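Local coordinates for DUF1460 domain-containing protein (Legionella pneumophila subsp. pneumophila, PDB 2IM9), which is of unknown function but belongs to the N-acetylmuramoyl-L-alanine amidase-like family of the papain-like peptidase clan, so it probably acts on bacterial cell-wall peptide or amide bonds, at residues D83-Y88 / T187-K192; L74-N79 / T121-G126; A28-Q33 / R89-D94; K183-I188 / K200-L205. All coordinates share one frame; numbering follows the deposited sequence.

Contact 1: residues D83-Y88 / T187-K192; sequences DQFPRY and TIRLQK
Arg189 meets Phe85 with one guanidinium face and Asp83 with its edge at the tight end of this contact. The guanidinium lies flat on the Phe85 ring, planes 3° apart, with CZ 3.6 Å from the ring centroid, a cation-pi stack. Side-on, NE donates to Asp83 OD1 at 2.9 Å and NH2 to OD2 at 2.8 Å, so salt bridge and stack together fix the plane of the group. Carboxylate and guanidinium planes differ by 66°, and NE meets OD1 from above the carboxylate. Phe85 N reaches the same OD1 from the opposite face, closing an Asx turn, while OD2 is also bridged to Arg133 and, through one water, to Thr187 O. Beside them Gln84 N donates to Arg189 O over 2.8 Å.

The side of the exposed Gln191 is looser. With CD extended (chi2 -177°), the Gln84 amide lies beside Gln191, whose N donates to OE1 at 2.8 Å. Two waters also meet OE1, one joining it to Lys192 N, the other bonding it weakly and Gln191 NE2. Gln191 OE1 turns to Ser27 N.

Asp83 and Arg189 form a single beta bridge between two irregular loops of the amidase-like domain, reinforced by an arginine that stacks on an aromatic ring and pairs at its edge with a carboxylate.

Contact 2: residues L74-N79 / T121-G126; sequences LGEGPN and TRYKNG
The Arg122 chain runs out from the end of its helix and bends at chi3 (72°), which turns NE; the guanidinium beyond it meets Gly75 O. Glu76 bends at chi2 (64°), which sets CD, and its OE2 meets the hydroxyl of Tyr123. The arginine grips end-on: NH1 and NH2 both donate to Gly75 O, at 2.9 Å and 3.3 Å. The oxygen lies close to the guanidinium plane. NH1 makes the shorter, straighter bond, whereas NH2 comes from above the carbonyl plane in a longer, more bent one. Over one face of the same group sits Leu74, whose CB is 3.5 Å from NH2, offset toward the rim, with CD1 near NE.

Tyr123 OH donates to the anti lone pair of Glu76 OE2 at 2.6 Å. The carboxylate meets the ring at its edge, with the two planes 85° apart. Glu76 OE2 stays 4.1 Å from Arg122 NH2, well out of the guanidinium plane, so their attraction is one of charge alone and would probably favour an ionised carboxylate. Its other oxygen, OE1, is bridged to Arg133.

All the touching residues are buried. Arg122 and Tyr123 bracket the point where helix 111-122 ends, and their side chains reach the loop between helices 53-63 and 95-107; Leu74 and Arg122 also pack on helix 95-107, through Thr97 and Asn100 respectively.

Contact 3: residues A28-Q33 / R89-D94; sequences AAIEEQ and RVDGFD
Ile30 makes the apolar part of the contact, crossing Arg89 obliquely. Its CG2 presses on Arg89 CB at 3.4 Å and lies 3.8 Å from Asp91 OD1, while the other branch sends CD1 over one face of the guanidinium, 3.6 Å from Arg89 NH2. Farther along the helix Gln33 is extended, its CG anti to the backbone N (chi1 167°), and its side chain crosses that of Asp91 at about a right angle. Gln33 OE1 stands 3.7 Å from Asp91 CB and also touches Val90 CG2.

The contact joins one flank of helix 27-45, near the N-terminal end of the modelled chain, to the irregular loop that leads into helix 95-107. Asp94, at the end of that loop, occupies the N-cap position of the helix and bonds Thr97 N through OD1.

Within 89-94, Arg89 holds Asp91 side-on, NE to OD1 at 2.7 Å and NH2 to OD2 at 3.0 Å. Both bonds are nearly straight, 174° at NE, and both oxygens lie close to the guanidinium plane, so the orientation of the guanidinium under Ile30 CD1 is fixed. Arg89 NH1 donates to Ser73 O. Nearby, Glu31 makes a helix-to-loop salt bridge with Arg87.

A water links the segments. It donates to Ile30 O and to Gln33 OE1, the latter at 2.7 Å, and accepts from Val90 N.

Contact 4: residues K183-I188 / K200-L205; sequences KTIDTI and KRLVEL
Leu202 and Ile185 bring the backbones closest, their CA atoms 6.4 Å apart, where a short 3-10 turn at 185-187 lies against the helical segment 200-205. Leu202 points from the helix into the loop with CG anti to its own backbone N (chi1 -172°), and its two methyls divide the work. CD2 rests on backbone, 3.5 Å from Thr184 C and close to Ile185 N, and also touches Ile185 CG2, whose side chain crosses that of the leucine at about a right angle. Leu202 CD1 lies 4.1 Å from Lys183 CB, and it also approaches Thr184 O.

The loop is shaped for this by its own bonds. Thr184 OG1 accepts from Asp186 N in an ST turn, and the backbone bonds Thr187 N to Thr184 O and Ile188 N to Ile185 O wind the 3-10 segment. The contact thus packs the loop that connects helices 176-181 and 195-209 against the second of them. Ile188 and most of that helix fall in a predicted coiled coil (188-215), but here the helix packs on a loop.

The buried Ile188 side chain packs on the helix at Leu202. Its CD1 is 4.0 Å from Leu202 N and its CG1 4.1 Å from Leu202 CB, and CD1 extends to Leu205 CD2. Thr187 turns its methyl, CG2, to that same Leu205 CD2 at 3.8 Å. No hydrogen bond crosses between the segments. The polar ends of Lys183 and Arg201 lead away from the other segment: Lys183 NZ bonds Tyr130 OH, and Arg201 NE forms a salt bridge with Glu197.

Overall arrangement
From the N terminus, helix 27-45 meets the loop before helix 95-107 in contact 3, which closes across helix 53-63. That same loop supplies 74-79 to contact 2 and 83-88 to contact 1. Contacts 1, 2 and 3 therefore cross one another along the chain, and they also touch in space: Asp83 O and Gly75 N carry probable backbone bonds to Glu76 N and Pro86 O, and Arg87 bridges to Glu31. Contact 2 reaches the end of helix 111-122, contact 1 the loop before helix 195-209. Contact 4 closes a short local loop there, shares Thr187 and Ile188 with contact 1, and lies about 24 Å, centre to centre, from contact 3.

Contact 1: residues D83-Y88 / T187-K192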
loop_
_atom_site.group_PDB
_atom_site.type_symbol
_atom_site.label_atom_id
_atom_site.label_comp_id
_atom_site.label_asym_id
_atom_site.label_seq_id
_atom_site.Cartn_x
_atom_site.Cartn_y
_atom_site.Cartn_z
ATOM N N ASP A 83 14.175 -8.143 10.132
ATOM C CA ASP A 83 12.842 -7.782 10.608
ATOM C C ASP A 83 11.997 -9.034 10.772
ATOM O O ASP A 83 11.515 -9.591 9.789
ATOM C CB ASP A 83 12.159 -6.804 9.630
ATOM C CG ASP A 83 10.840 -6.259 10.166
ATOM O OD1 ASP A 83 10.308 -6.790 11.194
ATOM O OD2 ASP A 83 10.340 -5.270 9.580
ATOM N N GLN A 84 11.838 -9.464 12.026
ATOM C CA GLN A 84 11.202 -10.759 12.353
ATOM C C GLN A 84 9.716 -10.632 12.682
ATOM O O GLN A 84 9.108 -11.543 13.282
ATOM C CB GLN A 84 11.970 -11.435 13.505
ATOM C CG GLN A 84 13.471 -11.668 13.169
ATOM C CD GLN A 84 14.226 -12.400 14.283
ATOM O OE1 GLN A 84 13.831 -12.367 15.457
ATOM N NE2 GLN A 84 15.319 -13.051 13.911
ATOM N N PHE A 85 9.116 -9.511 12.279
ATOM C CA PHE A 85 7.657 -9.416 12.307
ATOM C C PHE A 85 7.055 -10.413 11.292
ATOM O O PHE A 85 7.752 -10.850 10.352
ATOM C CB PHE A 85 7.212 -7.983 12.008
ATOM C CG PHE A 85 6.934 -7.160 13.240
ATOM C CD1 PHE A 85 7.872 -7.091 14.284
ATOM C CD2 PHE A 85 5.722 -6.492 13.382
ATOM C CE1 PHE A 85 7.619 -6.349 15.429
ATOM C CE2 PHE A 85 5.458 -5.726 14.539
ATOM C CZ PHE A 85 6.427 -5.656 15.557
ATOM N N PRO A 86 5.779 -10.789 11.487
ATOM C CA PRO A 86 5.190 -11.867 10.690
ATOM C C PRO A 86 5.114 -11.509 9.206
ATOM O O PRO A 86 5.046 -10.330 8.840
ATOM C CB PRO A 86 3.769 -12.017 11.243
ATOM C CG PRO A 86 3.542 -10.868 12.160
ATOM C CD PRO A 86 4.841 -10.208 12.471
ATOM N N ARG A 87 5.094 -12.537 8.365
ATOM C CA ARG A 87 4.963 -12.350 6.923
ATOM C C ARG A 87 3.559 -11.943 6.481
ATOM O O ARG A 87 3.379 -11.301 5.428
ATOM C CB ARG A 87 5.382 -13.647 6.230
ATOM C CG ARG A 87 6.891 -13.801 6.325
ATOM C CD ARG A 87 7.327 -15.206 5.989
ATOM N NE ARG A 87 6.930 -16.135 7.038
ATOM C CZ ARG A 87 7.213 -17.424 7.014
ATOM N NH1 ARG A 87 7.890 -17.910 5.970
ATOM N NH2 ARG A 87 6.827 -18.199 8.027
ATOM N N TYR A 88 2.570 -12.343 7.278
ATOM C CA TYR A 88 1.165 -11.948 7.099
ATOM C C TYR A 88 0.435 -12.164 8.432
ATOM O O TYR A 88 0.901 -12.917 9.301
ATOM C CB TYR A 88 0.477 -12.761 5.992
ATOM C CG TYR A 88 0.702 -14.252 6.148
ATOM C CD1 TYR A 88 -0.186 -15.040 6.893
ATOM C CD2 TYR A 88 1.815 -14.866 5.558
ATOM C CE1 TYR A 88 0.024 -16.417 7.058
ATOM C CE2 TYR A 88 2.043 -16.229 5.702
ATOM C CZ TYR A 88 1.147 -17.002 6.456
ATOM O OH TYR A 88 1.378 -18.350 6.597
ATOM N N THR A 187 14.786 -0.050 13.005
ATOM C CA THR A 187 14.578 -0.856 11.804
ATOM C C THR A 187 14.757 -2.347 12.064
ATOM O O THR A 187 14.122 -3.173 11.409
ATOM C CB THR A 187 15.531 -0.409 10.678
ATOM O OG1 THR A 187 15.050 0.829 10.158
ATOM C CG2 THR A 187 15.574 -1.424 9.545
ATOM N N ILE A 188 15.636 -2.678 13.006
ATOM C CA ILE A 188 15.970 -4.068 13.276
ATOM C C ILE A 188 15.060 -4.593 14.368
ATOM O O ILE A 188 15.220 -4.239 15.547
ATOM C CB ILE A 188 17.455 -4.230 13.712
ATOM C CG1 ILE A 188 18.388 -3.538 12.716
ATOM C CG2 ILE A 188 17.802 -5.739 13.922
ATOM C CD1 ILE A 188 18.408 -4.165 11.317
ATOM N N ARG A 189 14.126 -5.451 13.968
ATOM C CA ARG A 189 13.093 -5.946 14.875
ATOM C C ARG A 189 13.306 -7.436 15.137
ATOM O O ARG A 189 12.998 -8.275 14.294
ATOM C CB ARG A 189 11.692 -5.648 14.321
ATOM C CG ARG A 189 11.428 -4.142 14.173
ATOM C CD ARG A 189 9.977 -3.835 13.931
ATOM N NE ARG A 189 9.504 -4.359 12.646
ATOM C CZ ARG A 189 8.301 -4.107 12.149
ATOM N NH1 ARG A 189 7.463 -3.329 12.819
ATOM N NH2 ARG A 189 7.944 -4.615 10.973
ATOM N N LEU A 190 13.879 -7.746 16.300
ATOM C CA LEU A 190 14.232 -9.115 16.646
ATOM C C LEU A 190 13.305 -9.603 17.745
ATOM O O LEU A 190 12.930 -8.834 18.621
ATOM C CB LEU A 190 15.694 -9.182 17.092
ATOM C CG LEU A 190 16.741 -8.645 16.108
ATOM C CD1 LEU A 190 18.154 -8.713 16.713
ATOM C CD2 LEU A 190 16.672 -9.350 14.748
ATOM N N GLN A 191 12.919 -10.875 17.701
ATOM C CA GLN A 191 11.935 -11.370 18.664
ATOM C C GLN A 191 12.531 -11.481 20.059
ATOM O O GLN A 191 11.867 -11.169 21.052
ATOM C CB GLN A 191 11.325 -12.687 18.195
ATOM C CG GLN A 191 10.608 -12.529 16.853
ATOM C CD GLN A 191 9.418 -13.449 16.703
ATOM O OE1 GLN A 191 8.400 -13.278 17.378
ATOM N NE2 GLN A 191 9.534 -14.424 15.801
ATOM N N LYS A 192 13.791 -11.904 20.109
ATOM C CA LYS A 192 14.585 -11.959 21.334
ATOM C C LYS A 192 15.409 -10.663 21.367
ATOM O O LYS A 192 16.244 -10.433 20.490
ATOM C CB LYS A 192 15.477 -13.204 21.283
ATOM C CG LYS A 192 16.210 -13.563 22.570
ATOM C CD LYS A 192 16.736 -14.995 22.453
ATOM C CE LYS A 192 17.756 -15.355 23.525
ATOM N NZ LYS A 192 18.080 -16.820 23.441
HETATM O O HOH W 1 11.767 -2.912 10.104
HETATM O O HOH W 2 12.141 -15.212 15.054
HETATM O O HOH W 3 15.166 -13.169 17.857
#

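Contact 2: residues L74-N79 / T121-G126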
loop_
_atom_site.group_PDB
_atom_site.type_symbol
_atom_site.label_atom_id
_atom_site.label_comp_id
_atom_site.label_asym_id
_atom_site.label_seq_id
_atom_site.Cartn_x
_atom_site.Cartn_y
_atom_site.Cartn_z
ATOM N N LEU A 74 4.068 -5.922 9.201
ATOM C CA LEU A 74 4.695 -7.130 8.640
ATOM C C LEU A 74 6.197 -6.987 8.523
ATOM O O LEU A 74 6.725 -5.873 8.368
ATOM C CB LEU A 74 4.116 -7.432 7.244
ATOM C CG LEU A 74 2.597 -7.670 7.206
ATOM C CD1 LEU A 74 2.114 -8.074 5.794
ATOM C CD2 LEU A 74 2.234 -8.751 8.210
ATOM N N GLY A 75 6.876 -8.129 8.562
ATOM C CA GLY A 75 8.307 -8.195 8.305
ATOM C C GLY A 75 8.640 -9.367 7.390
ATOM O O GLY A 75 7.857 -9.728 6.494
ATOM N N GLU A 76 9.821 -9.948 7.588
ATOM C CA GLU A 76 10.269 -11.071 6.765
ATOM C C GLU A 76 10.011 -12.419 7.445
ATOM O O GLU A 76 10.300 -13.470 6.865
ATOM C CB GLU A 76 11.745 -10.919 6.392
ATOM C CG GLU A 76 11.977 -10.034 5.157
ATOM C CD GLU A 76 11.545 -8.591 5.385
ATOM O OE1 GLU A 76 12.181 -7.895 6.218
ATOM O OE2 GLU A 76 10.556 -8.167 4.743
ATOM N N GLY A 77 9.432 -12.384 8.643
ATOM C CA GLY A 77 8.980 -13.605 9.308
ATOM C C GLY A 77 9.891 -14.105 10.410
ATOM O O GLY A 77 10.947 -13.517 10.698
ATOM N N PRO A 78 9.513 -15.232 11.025
ATOM C CA PRO A 78 10.337 -15.815 12.068
ATOM C C PRO A 78 11.732 -16.076 11.514
ATOM O O PRO A 78 11.882 -16.400 10.327
ATOM C CB PRO A 78 9.621 -17.149 12.370
ATOM C CG PRO A 78 8.188 -16.905 11.993
ATOM C CD PRO A 78 8.291 -16.025 10.752
ATOM N N ASN A 79 12.746 -15.916 12.353
ATOM C CA ASN A 79 14.116 -16.191 11.976
ATOM C C ASN A 79 14.690 -15.242 10.927
ATOM O O ASN A 79 15.782 -15.487 10.421
ATOM C CB ASN A 79 14.264 -17.651 11.498
ATOM C CG ASN A 79 13.637 -18.643 12.466
ATOM O OD1 ASN A 79 14.035 -18.708 13.630
ATOM N ND2 ASN A 79 12.657 -19.426 11.988
ATOM N N THR A 121 3.817 -9.763 -4.301
ATOM C CA THR A 121 3.316 -8.393 -4.267
ATOM C C THR A 121 4.177 -7.534 -3.327
ATOM O O THR A 121 4.396 -6.342 -3.600
ATOM C CB THR A 121 1.818 -8.345 -3.821
ATOM O OG1 THR A 121 1.032 -9.177 -4.688
ATOM C CG2 THR A 121 1.268 -6.939 -3.925
ATOM N N ARG A 122 4.663 -8.155 -2.246
ATOM C CA ARG A 122 5.423 -7.453 -1.206
ATOM C C ARG A 122 6.884 -7.279 -1.550
ATOM O O ARG A 122 7.504 -6.321 -1.085
ATOM C CB ARG A 122 5.350 -8.194 0.132
ATOM C CG ARG A 122 4.021 -8.090 0.837
ATOM C CD ARG A 122 4.187 -8.692 2.255
ATOM N NE ARG A 122 4.984 -7.806 3.106
ATOM C CZ ARG A 122 5.894 -8.223 3.984
ATOM N NH1 ARG A 122 6.142 -9.533 4.122
ATOM N NH2 ARG A 122 6.565 -7.330 4.718
ATOM N N TYR A 123 7.424 -8.201 -2.354
ATOM C CA TYR A 123 8.857 -8.242 -2.662
ATOM C C TYR A 123 9.103 -8.248 -4.158
ATOM O O TYR A 123 8.397 -8.906 -4.903
ATOM C CB TYR A 123 9.509 -9.497 -2.082
ATOM C CG TYR A 123 9.396 -9.586 -0.581
ATOM C CD1 TYR A 123 10.339 -8.976 0.248
ATOM C CD2 TYR A 123 8.348 -10.282 0.004
ATOM C CE1 TYR A 123 10.225 -9.048 1.645
ATOM C CE2 TYR A 123 8.216 -10.366 1.381
ATOM C CZ TYR A 123 9.148 -9.740 2.191
ATOM O OH TYR A 123 9.008 -9.849 3.548
ATOM N N LYS A 124 10.141 -7.547 -4.579
ATOM C CA LYS A 124 10.594 -7.605 -5.970
ATOM C C LYS A 124 10.897 -9.052 -6.392
ATOM O O LYS A 124 11.715 -9.734 -5.763
ATOM C CB LYS A 124 11.831 -6.720 -6.137
ATOM C CG LYS A 124 12.311 -6.591 -7.559
ATOM C CD LYS A 124 13.680 -5.947 -7.620
ATOM C CE LYS A 124 14.255 -6.026 -9.036
ATOM N NZ LYS A 124 15.552 -5.268 -9.125
ATOM N N ASN A 125 10.226 -9.507 -7.461
ATOM C CA ASN A 125 10.319 -10.893 -7.968
ATOM C C ASN A 125 10.040 -11.999 -6.956
ATOM O O ASN A 125 10.469 -13.159 -7.142
ATOM C CB ASN A 125 11.666 -11.144 -8.660
ATOM C CG ASN A 125 11.956 -10.131 -9.749
ATOM O OD1 ASN A 125 11.096 -9.844 -10.589
ATOM N ND2 ASN A 125 13.164 -9.561 -9.722
ATOM N N GLY A 126 9.308 -11.655 -5.893
ATOM C CA GLY A 126 8.966 -12.620 -4.851
ATOM C C GLY A 126 10.155 -13.174 -4.080
ATOM O O GLY A 126 10.054 -14.222 -3.435
#

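Contact 3: residues A28-Q33 / R89-D94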
loop_
_atom_site.group_PDB
_atom_site.type_symbol
_atom_site.label_atom_id
_atom_site.label_comp_id
_atom_site.label_asym_id
_atom_site.label_seq_id
_atom_site.Cartn_x
_atom_site.Cartn_y
_atom_site.Cartn_z
ATOM N N ALA A 28 5.583 -16.541 14.711
ATOM C CA ALA A 28 5.083 -17.835 14.247
ATOM C C ALA A 28 3.634 -18.055 14.676
ATOM O O ALA A 28 2.820 -18.547 13.895
ATOM C CB ALA A 28 5.974 -18.964 14.722
ATOM N N ALA A 29 3.307 -17.682 15.910
ATOM C CA ALA A 29 1.939 -17.871 16.425
ATOM C C ALA A 29 0.933 -16.993 15.699
ATOM O O ALA A 29 -0.194 -17.410 15.426
ATOM C CB ALA A 29 1.889 -17.601 17.914
ATOM N N ILE A 30 1.348 -15.763 15.400
ATOM C CA ILE A 30 0.516 -14.834 14.658
ATOM C C ILE A 30 0.200 -15.386 13.263
ATOM O O ILE A 30 -0.953 -15.387 12.819
ATOM C CB ILE A 30 1.182 -13.445 14.578
ATOM C CG1 ILE A 30 1.267 -12.824 15.977
ATOM C CG2 ILE A 30 0.425 -12.545 13.611
ATOM C CD1 ILE A 30 2.201 -11.602 16.045
ATOM N N GLU A 31 1.228 -15.893 12.592
ATOM C CA GLU A 31 1.035 -16.501 11.276
ATOM C C GLU A 31 0.136 -17.730 11.339
ATOM O O GLU A 31 -0.662 -17.969 10.418
ATOM C CB GLU A 31 2.381 -16.864 10.662
ATOM C CG GLU A 31 3.233 -15.650 10.268
ATOM C CD GLU A 31 4.546 -16.062 9.634
ATOM O OE1 GLU A 31 4.824 -17.286 9.570
ATOM O OE2 GLU A 31 5.325 -15.175 9.214
ATOM N N GLU A 32 0.259 -18.507 12.415
ATOM C CA GLU A 32 -0.556 -19.719 12.565
ATOM C C GLU A 32 -2.016 -19.368 12.692
ATOM O O GLU A 32 -2.874 -20.044 12.101
ATOM C CB GLU A 32 -0.120 -20.574 13.765
ATOM C CG GLU A 32 1.142 -21.371 13.508
ATOM N N GLN A 33 -2.306 -18.314 13.454
ATOM C CA GLN A 33 -3.677 -17.798 13.570
ATOM C C GLN A 33 -4.198 -17.376 12.201
ATOM O O GLN A 33 -5.354 -17.665 11.841
ATOM C CB GLN A 33 -3.735 -16.596 14.531
ATOM C CG GLN A 33 -5.058 -15.803 14.456
ATOM C CD GLN A 33 -5.039 -14.459 15.214
ATOM O OE1 GLN A 33 -4.255 -13.545 14.917
ATOM N NE2 GLN A 33 -5.928 -14.339 16.198
ATOM N N ARG A 89 -0.680 -11.469 8.603
ATOM C CA ARG A 89 -1.445 -11.553 9.846
ATOM C C ARG A 89 -2.856 -11.053 9.632
ATOM O O ARG A 89 -3.135 -10.352 8.648
ATOM C CB ARG A 89 -0.756 -10.733 10.947
ATOM C CG ARG A 89 -0.741 -9.232 10.682
ATOM C CD ARG A 89 0.316 -8.530 11.505
ATOM N NE ARG A 89 0.093 -8.688 12.960
ATOM C CZ ARG A 89 0.924 -8.240 13.906
ATOM N NH1 ARG A 89 2.051 -7.620 13.583
ATOM N NH2 ARG A 89 0.636 -8.437 15.204
ATOM N N VAL A 90 -3.751 -11.394 10.558
ATOM C CA VAL A 90 -5.145 -10.923 10.450
ATOM C C VAL A 90 -5.585 -10.108 11.657
ATOM O O VAL A 90 -6.762 -9.743 11.757
ATOM C CB VAL A 90 -6.122 -12.097 10.247
ATOM C CG1 VAL A 90 -5.879 -12.755 8.876
ATOM C CG2 VAL A 90 -5.983 -13.121 11.387
ATOM N N ASP A 91 -4.660 -9.840 12.568
ATOM C CA ASP A 91 -4.965 -9.168 13.841
ATOM C C ASP A 91 -4.617 -7.669 13.833
ATOM O O ASP A 91 -4.878 -6.961 14.802
ATOM C CB ASP A 91 -4.225 -9.858 14.995
ATOM C CG ASP A 91 -2.719 -9.695 14.895
ATOM O OD1 ASP A 91 -2.191 -9.794 13.771
ATOM O OD2 ASP A 91 -2.057 -9.451 15.926
ATOM N N GLY A 92 -4.020 -7.188 12.745
ATOM C CA GLY A 92 -3.598 -5.785 12.681
ATOM C C GLY A 92 -3.071 -5.467 11.296
ATOM O O GLY A 92 -2.593 -6.369 10.608
ATOM N N PHE A 93 -3.172 -4.199 10.903
ATOM C CA PHE A 93 -2.705 -3.714 9.604
ATOM C C PHE A 93 -2.152 -2.310 9.690
ATOM O O PHE A 93 -2.589 -1.524 10.539
ATOM C CB PHE A 93 -3.877 -3.641 8.620
ATOM C CG PHE A 93 -4.484 -4.975 8.294
ATOM C CD1 PHE A 93 -3.865 -5.835 7.396
ATOM C CD2 PHE A 93 -5.687 -5.365 8.893
ATOM C CE1 PHE A 93 -4.426 -7.088 7.096
ATOM C CE2 PHE A 93 -6.261 -6.595 8.597
ATOM C CZ PHE A 93 -5.624 -7.462 7.683
ATOM N N ASP A 94 -1.237 -1.966 8.778
ATOM C CA ASP A 94 -0.996 -0.558 8.487
ATOM C C ASP A 94 -1.541 -0.262 7.083
ATOM O O ASP A 94 -2.140 -1.146 6.462
ATOM C CB ASP A 94 0.470 -0.173 8.673
ATOM C CG ASP A 94 1.395 -0.873 7.720
ATOM O OD1 ASP A 94 1.083 -0.955 6.510
ATOM O OD2 ASP A 94 2.485 -1.301 8.181
HETATM O O HOH W 4 -2.892 -13.298 12.605
#

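Contact 4: residues K183-I188 / K200-L205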
loop_
_atom_site.group_PDB
_atom_site.type_symbol
_atom_site.label_atom_id
_atom_site.label_comp_id
_atom_site.label_asym_id
_atom_site.label_seq_id
_atom_site.Cartn_x
_atom_site.Cartn_y
_atom_site.Cartn_z
ATOM N N LYS A 183 18.711 5.294 8.838
ATOM C CA LYS A 183 18.035 4.344 9.722
ATOM C C LYS A 183 18.675 4.206 11.095
ATOM O O LYS A 183 19.882 4.398 11.263
ATOM C CB LYS A 183 17.953 2.968 9.069
ATOM C CG LYS A 183 17.019 2.936 7.882
ATOM C CD LYS A 183 17.009 1.544 7.247
ATOM C CE LYS A 183 15.868 1.391 6.218
ATOM N NZ LYS A 183 14.525 1.693 6.831
ATOM N N THR A 184 17.838 3.860 12.061
ATOM C CA THR A 184 18.295 3.599 13.427
ATOM C C THR A 184 18.049 2.136 13.761
ATOM O O THR A 184 17.498 1.394 12.954
ATOM C CB THR A 184 17.525 4.452 14.452
ATOM O OG1 THR A 184 16.160 4.033 14.486
ATOM C CG2 THR A 184 17.592 5.943 14.097
ATOM N N ILE A 185 18.416 1.739 14.977
ATOM C CA ILE A 185 18.186 0.351 15.408
ATOM C C ILE A 185 16.712 -0.060 15.394
ATOM O O ILE A 185 16.407 -1.266 15.397
ATOM C CB ILE A 185 18.845 0.044 16.774
ATOM C CG1 ILE A 185 18.293 0.950 17.875
ATOM C CG2 ILE A 185 20.371 0.151 16.659
ATOM C CD1 ILE A 185 18.654 0.458 19.259
ATOM N N ASP A 186 15.801 0.916 15.350
ATOM C CA ASP A 186 14.349 0.636 15.291
ATOM C C ASP A 186 13.961 -0.141 14.030
ATOM O O ASP A 186 12.936 -0.812 13.989
ATOM C CB ASP A 186 13.535 1.931 15.342
ATOM C CG ASP A 186 13.384 2.474 16.752
ATOM O OD1 ASP A 186 13.974 1.903 17.703
ATOM O OD2 ASP A 186 12.677 3.496 16.881
ATOM N N THR A 187 14.786 -0.050 13.005
ATOM C CA THR A 187 14.578 -0.856 11.804
ATOM C C THR A 187 14.757 -2.347 12.064
ATOM O O THR A 187 14.122 -3.173 11.409
ATOM C CB THR A 187 15.531 -0.409 10.678
ATOM O OG1 THR A 187 15.050 0.829 10.158
ATOM C CG2 THR A 187 15.574 -1.424 9.545
ATOM N N ILE A 188 15.636 -2.678 13.006
ATOM C CA ILE A 188 15.970 -4.068 13.276
ATOM C C ILE A 188 15.060 -4.593 14.368
ATOM O O ILE A 188 15.220 -4.239 15.547
ATOM C CB ILE A 188 17.455 -4.230 13.712
ATOM C CG1 ILE A 188 18.388 -3.538 12.716
ATOM C CG2 ILE A 188 17.802 -5.739 13.922
ATOM C CD1 ILE A 188 18.408 -4.165 11.317
ATOM N N LYS A 200 24.881 -4.470 15.195
ATOM C CA LYS A 200 25.640 -5.259 14.228
ATOM C C LYS A 200 24.868 -5.424 12.917
ATOM O O LYS A 200 25.395 -5.176 11.832
ATOM C CB LYS A 200 25.983 -6.638 14.821
ATOM C CG LYS A 200 26.496 -7.693 13.803
ATOM C CD LYS A 200 26.648 -9.093 14.439
ATOM C CE LYS A 200 27.505 -10.037 13.562
ATOM N NZ LYS A 200 26.763 -11.119 12.777
ATOM N N ARG A 201 23.613 -5.840 13.038
ATOM C CA ARG A 201 22.805 -6.103 11.861
ATOM C C ARG A 201 22.492 -4.814 11.128
ATOM O O ARG A 201 22.421 -4.821 9.910
ATOM C CB ARG A 201 21.534 -6.857 12.234
ATOM C CG ARG A 201 21.859 -8.277 12.657
ATOM C CD ARG A 201 20.617 -9.013 13.094
ATOM N NE ARG A 201 20.985 -10.232 13.813
ATOM C CZ ARG A 201 20.216 -11.312 13.902
ATOM N NH1 ARG A 201 19.026 -11.354 13.305
ATOM N NH2 ARG A 201 20.643 -12.365 14.598
ATOM N N LEU A 202 22.299 -3.717 11.865
ATOM C CA LEU A 202 22.074 -2.420 11.199
ATOM C C LEU A 202 23.250 -2.003 10.303
ATOM O O LEU A 202 23.040 -1.583 9.171
ATOM C CB LEU A 202 21.763 -1.324 12.203
ATOM C CG LEU A 202 21.329 0.001 11.557
ATOM C CD1 LEU A 202 20.040 -0.134 10.742
ATOM C CD2 LEU A 202 21.225 1.067 12.698
ATOM N N VAL A 203 24.488 -2.122 10.795
ATOM C CA VAL A 203 25.674 -1.807 9.973
ATOM C C VAL A 203 25.709 -2.679 8.727
ATOM O O VAL A 203 26.024 -2.214 7.627
ATOM C CB VAL A 203 27.018 -1.991 10.782
ATOM C CG1 VAL A 203 28.227 -1.848 9.855
ATOM C CG2 VAL A 203 27.065 -1.025 11.948
ATOM N N GLU A 204 25.369 -3.949 8.905
ATOM C CA GLU A 204 25.344 -4.902 7.798
ATOM C C GLU A 204 24.310 -4.504 6.740
ATOM O O GLU A 204 24.591 -4.496 5.520
ATOM C CB GLU A 204 25.022 -6.270 8.362
ATOM C CG GLU A 204 24.988 -7.395 7.370
ATOM C CD GLU A 204 24.580 -8.662 8.086
ATOM O OE1 GLU A 204 25.450 -9.289 8.728
ATOM O OE2 GLU A 204 23.375 -9.004 8.051
ATOM N N LEU A 205 23.118 -4.166 7.218
ATOM C CA LEU A 205 22.036 -3.730 6.355
ATOM C C LEU A 205 22.394 -2.423 5.637
ATOM O O LEU A 205 22.126 -2.266 4.437
ATOM C CB LEU A 205 20.755 -3.535 7.178
ATOM C CG LEU A 205 19.514 -3.151 6.357
ATOM C CD1 LEU A 205 19.174 -4.206 5.281
ATOM C CD2 LEU A 205 18.340 -2.826 7.287
#